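Local coordinates for 3-oxoacyl-[acyl-carrier-protein] synthase 3 (Pseudomonas aeruginosa, PDB 2X3E) that probably catalyses the first condensation of bacterial fatty acid synthesis, condensing the acetyl group of acetyl-CoA with malonyl-ACP, with loss of CO2, to give acetoacetyl-ACP, at residues D243-P249 with G303-T308. The protein carries 1 engineered substitution. Sequence-based numbering, arbitrary orientation.
Sequences DLHHLVP and GNMVLT
Asn304 joins residues 243-249 at three points. Its ND2, with the acceptor in the amide plane, gives a nearly straight bond to Asp243 O (2.9 Å); its backbone N reaches His245 ND1 (3.1 Å) from 28° out of the ring plane, the ring being set beside its own backbone N with CG anti to the carbonyl carbon (chi1 -71°); and its O receives both His245 N and His246 N. Beyond it the strands run parallel, with His246 O taking Val306 N, Val306 O taking Val248 N at 2.9 Å, and Val248 O taking Thr308 N. Strand 246-249 of this thiolase-like core runs straight into His250, a predicted active-site residue. On one face Leu307 CD2 lies 3.5 Å from Val248 CB, while the bent end of Met305 brings CE to 3.7 Å from His246 CB; helix 285-295 covers Val248 and Met305. On the other, the Leu244 side chain crosses that of Val306 at about a right angle, with CD2 3.6 Å from CG2, and Thr308 CG2 packs on Pro249 CB, both residues touching helix 215-237. Strand 315-322 continues the sheet beyond 304-308, and a hydrogen bond with Arg300 N anchors His246 NE2. Accepting from Asn304 N suggests that His245 ND1 is unprotonated, which would favour the neutral ring with its proton on NE2.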
ATOM      1  N   ASP A 243     -11.694 -26.768  17.075  1.00 24.09           N
ATOM      2  CA  ASP A 243     -10.277 -27.079  16.820  1.00 23.99           C
ATOM      3  C   ASP A 243      -9.367 -25.866  17.000  1.00 22.90           C
ATOM      4  O   ASP A 243      -8.148 -26.018  17.106  1.00 23.01           O
ATOM      5  CB  ASP A 243     -10.071 -27.603  15.395  1.00 23.80           C
ATOM      6  CG  ASP A 243     -10.681 -28.968  15.162  1.00 25.77           C
ATOM      7  OD1 ASP A 243     -10.648 -29.827  16.072  1.00 26.56           O
ATOM      8  OD2 ASP A 243     -11.169 -29.191  14.031  1.00 25.69           O
ATOM      9  N   LEU A 244      -9.951 -24.671  17.004  1.00 21.95           N
ATOM     10  CA  LEU A 244      -9.190 -23.433  17.178  1.00 21.39           C
ATOM     11  C   LEU A 244      -8.688 -23.294  18.611  1.00 21.83           C
ATOM     12  O   LEU A 244      -9.477 -23.366  19.555  1.00 23.34           O
ATOM     13  CB  LEU A 244     -10.054 -22.204  16.871  1.00 21.09           C
ATOM     14  CG  LEU A 244      -9.926 -21.430  15.575  1.00 21.17           C
ATOM     15  CD1 LEU A 244     -10.772 -20.164  15.703  1.00 20.61           C
ATOM     16  CD2 LEU A 244      -8.473 -21.090  15.249  1.00 19.88           C
ATOM     17  N   HIS A 245      -7.385 -23.095  18.771  1.00 20.99           N
ATOM     18  CA  HIS A 245      -6.809 -22.792  20.077  1.00 21.33           C
ATOM     19  C   HIS A 245      -6.812 -21.287  20.325  1.00 19.97           C
ATOM     20  O   HIS A 245      -7.044 -20.844  21.450  1.00 19.67           O
ATOM     21  CB  HIS A 245      -5.370 -23.312  20.184  1.00 22.24           C
ATOM     22  CG  HIS A 245      -5.265 -24.803  20.265  1.00 24.30           C
ATOM     23  ND1 HIS A 245      -5.103 -25.600  19.152  1.00 25.27           N
ATOM     24  CD2 HIS A 245      -5.284 -25.640  21.329  1.00 27.44           C
ATOM     25  CE1 HIS A 245      -5.035 -26.865  19.524  1.00 27.29           C
ATOM     26  NE2 HIS A 245      -5.141 -26.918  20.842  1.00 28.35           N
ATOM     27  N   HIS A 246      -6.533 -20.518  19.273  1.00 18.18           N
ATOM     28  CA  HIS A 246      -6.338 -19.070  19.384  1.00 17.48           C
ATOM     29  C   HIS A 246      -7.029 -18.300  18.270  1.00 16.31           C
ATOM     30  O   HIS A 246      -6.764 -18.518  17.088  1.00 16.40           O
ATOM     31  CB  HIS A 246      -4.847 -18.726  19.357  1.00 17.58           C
ATOM     32  CG  HIS A 246      -4.021 -19.561  20.281  1.00 18.08           C
ATOM     33  ND1 HIS A 246      -4.155 -19.504  21.650  1.00 18.46           N
ATOM     34  CD2 HIS A 246      -3.045 -20.465  20.031  1.00 18.69           C
ATOM     35  CE1 HIS A 246      -3.308 -20.352  22.206  1.00 19.99           C
ATOM     36  NE2 HIS A 246      -2.620 -20.944  21.246  1.00 19.20           N
ATOM     37  N   LEU A 247      -7.916 -17.394  18.659  1.00 16.00           N
ATOM     38  CA  LEU A 247      -8.511 -16.438  17.743  1.00 15.05           C
ATOM     39  C   LEU A 247      -7.974 -15.057  18.106  1.00 14.82           C
ATOM     40  O   LEU A 247      -8.137 -14.604  19.247  1.00 15.57           O
ATOM     41  CB  LEU A 247     -10.031 -16.450  17.863  1.00 15.24           C
ATOM     42  CG  LEU A 247     -10.784 -15.535  16.888  1.00 14.93           C
ATOM     43  CD1 LEU A 247     -10.455 -15.868  15.441  1.00 14.43           C
ATOM     44  CD2 LEU A 247     -12.290 -15.639  17.151  1.00 15.82           C
ATOM     45  N   VAL A 248      -7.324 -14.407  17.148  1.00 14.34           N
ATOM     46  CA  VAL A 248      -6.731 -13.089  17.358  1.00 14.46           C
ATOM     47  C   VAL A 248      -7.382 -12.092  16.400  1.00 14.35           C
ATOM     48  O   VAL A 248      -6.929 -11.907  15.272  1.00 14.39           O
ATOM     49  CB  VAL A 248      -5.208 -13.090  17.146  1.00 14.30           C
ATOM     50  CG1 VAL A 248      -4.621 -11.786  17.666  1.00 13.87           C
ATOM     51  CG2 VAL A 248      -4.571 -14.268  17.850  1.00 15.06           C
ATOM     52  N   PRO A 249      -8.479 -11.470  16.839  1.00 15.10           N
ATOM     53  CA  PRO A 249      -9.170 -10.501  16.006  1.00 15.07           C
ATOM     54  C   PRO A 249      -8.590  -9.090  16.115  1.00 15.32           C
ATOM     55  O   PRO A 249      -7.916  -8.747  17.096  1.00 15.39           O
ATOM     56  CB  PRO A 249     -10.587 -10.525  16.573  1.00 15.73           C
ATOM     57  CG  PRO A 249     -10.409 -10.882  17.970  1.00 17.04           C
ATOM     58  CD  PRO A 249      -9.257 -11.811  18.040  1.00 15.68           C
ATOM     59  N   GLY A 303      -0.264 -24.481  18.148  1.00 19.85           N
ATOM     60  CA  GLY A 303      -1.697 -24.288  18.340  1.00 19.21           C
ATOM     61  C   GLY A 303      -2.372 -23.762  17.084  1.00 18.23           C
ATOM     62  O   GLY A 303      -1.817 -22.922  16.369  1.00 17.29           O
ATOM     63  N   ASN A 304      -3.566 -24.272  16.804  1.00 17.82           N
ATOM     64  CA  ASN A 304      -4.357 -23.796  15.666  1.00 17.16           C
ATOM     65  C   ASN A 304      -4.812 -22.359  15.910  1.00 16.23           C
ATOM     66  O   ASN A 304      -5.444 -22.070  16.926  1.00 16.58           O
ATOM     67  CB  ASN A 304      -5.573 -24.697  15.443  1.00 17.49           C
ATOM     68  CG  ASN A 304      -5.190 -26.121  15.092  1.00 19.05           C
ATOM     69  OD1 ASN A 304      -4.151 -26.361  14.473  1.00 19.09           O
ATOM     70  ND2 ASN A 304      -6.031 -27.076  15.483  1.00 19.19           N
ATOM     71  N   MET A 305      -4.487 -21.473  14.976  1.00 15.76           N
ATOM     72  CA  MET A 305      -4.728 -20.042  15.135  1.00 14.97           C
ATOM     73  C   MET A 305      -5.358 -19.421  13.888  1.00 14.37           C
ATOM     74  O   MET A 305      -5.033 -19.791  12.755  1.00 13.65           O
ATOM     75  CB  MET A 305      -3.405 -19.334  15.444  1.00 14.82           C
ATOM     76  CG  MET A 305      -3.490 -17.812  15.567  1.00 13.98           C
ATOM     77  SD  MET A 305      -1.876 -17.093  15.932  1.00 14.12           S
ATOM     78  CE  MET A 305      -1.792 -17.355  17.702  1.00 13.07           C
ATOM     79  N   VAL A 306      -6.266 -18.476  14.119  1.00 13.80           N
ATOM     80  CA  VAL A 306      -6.785 -17.611  13.069  1.00 13.28           C
ATOM     81  C   VAL A 306      -6.652 -16.147  13.492  1.00 13.47           C
ATOM     82  O   VAL A 306      -6.989 -15.771  14.624  1.00 13.70           O
ATOM     83  CB  VAL A 306      -8.251 -17.939  12.734  1.00 13.83           C
ATOM     84  CG1 VAL A 306      -8.849 -16.902  11.770  1.00 12.48           C
ATOM     85  CG2 VAL A 306      -8.340 -19.338  12.134  1.00 13.36           C
ATOM     86  N   LEU A 307      -6.121 -15.345  12.575  1.00 13.16           N
ATOM     87  CA  LEU A 307      -6.072 -13.906  12.720  1.00 13.76           C
ATOM     88  C   LEU A 307      -7.177 -13.365  11.830  1.00 13.85           C
ATOM     89  O   LEU A 307      -7.349 -13.829  10.707  1.00 14.42           O
ATOM     90  CB  LEU A 307      -4.721 -13.352  12.263  1.00 13.90           C
ATOM     91  CG  LEU A 307      -3.471 -14.083  12.749  1.00 14.39           C
ATOM     92  CD1 LEU A 307      -2.208 -13.417  12.188  1.00 14.96           C
ATOM     93  CD2 LEU A 307      -3.420 -14.130  14.265  1.00 14.40           C
ATOM     94  N   THR A 308      -7.919 -12.385  12.318  1.00 14.29           N
ATOM     95  CA  THR A 308      -9.030 -11.851  11.543  1.00 14.23           C
ATOM     96  C   THR A 308      -9.209 -10.348  11.746  1.00 14.06           C
ATOM     97  O   THR A 308      -9.019  -9.826  12.848  1.00 14.34           O
ATOM     98  CB  THR A 308     -10.333 -12.615  11.861  1.00 14.52           C
ATOM     99  OG1 THR A 308     -11.379 -12.183  10.976  1.00 14.69           O
ATOM    100  CG2 THR A 308     -10.750 -12.407  13.305  1.00 14.91           C
TER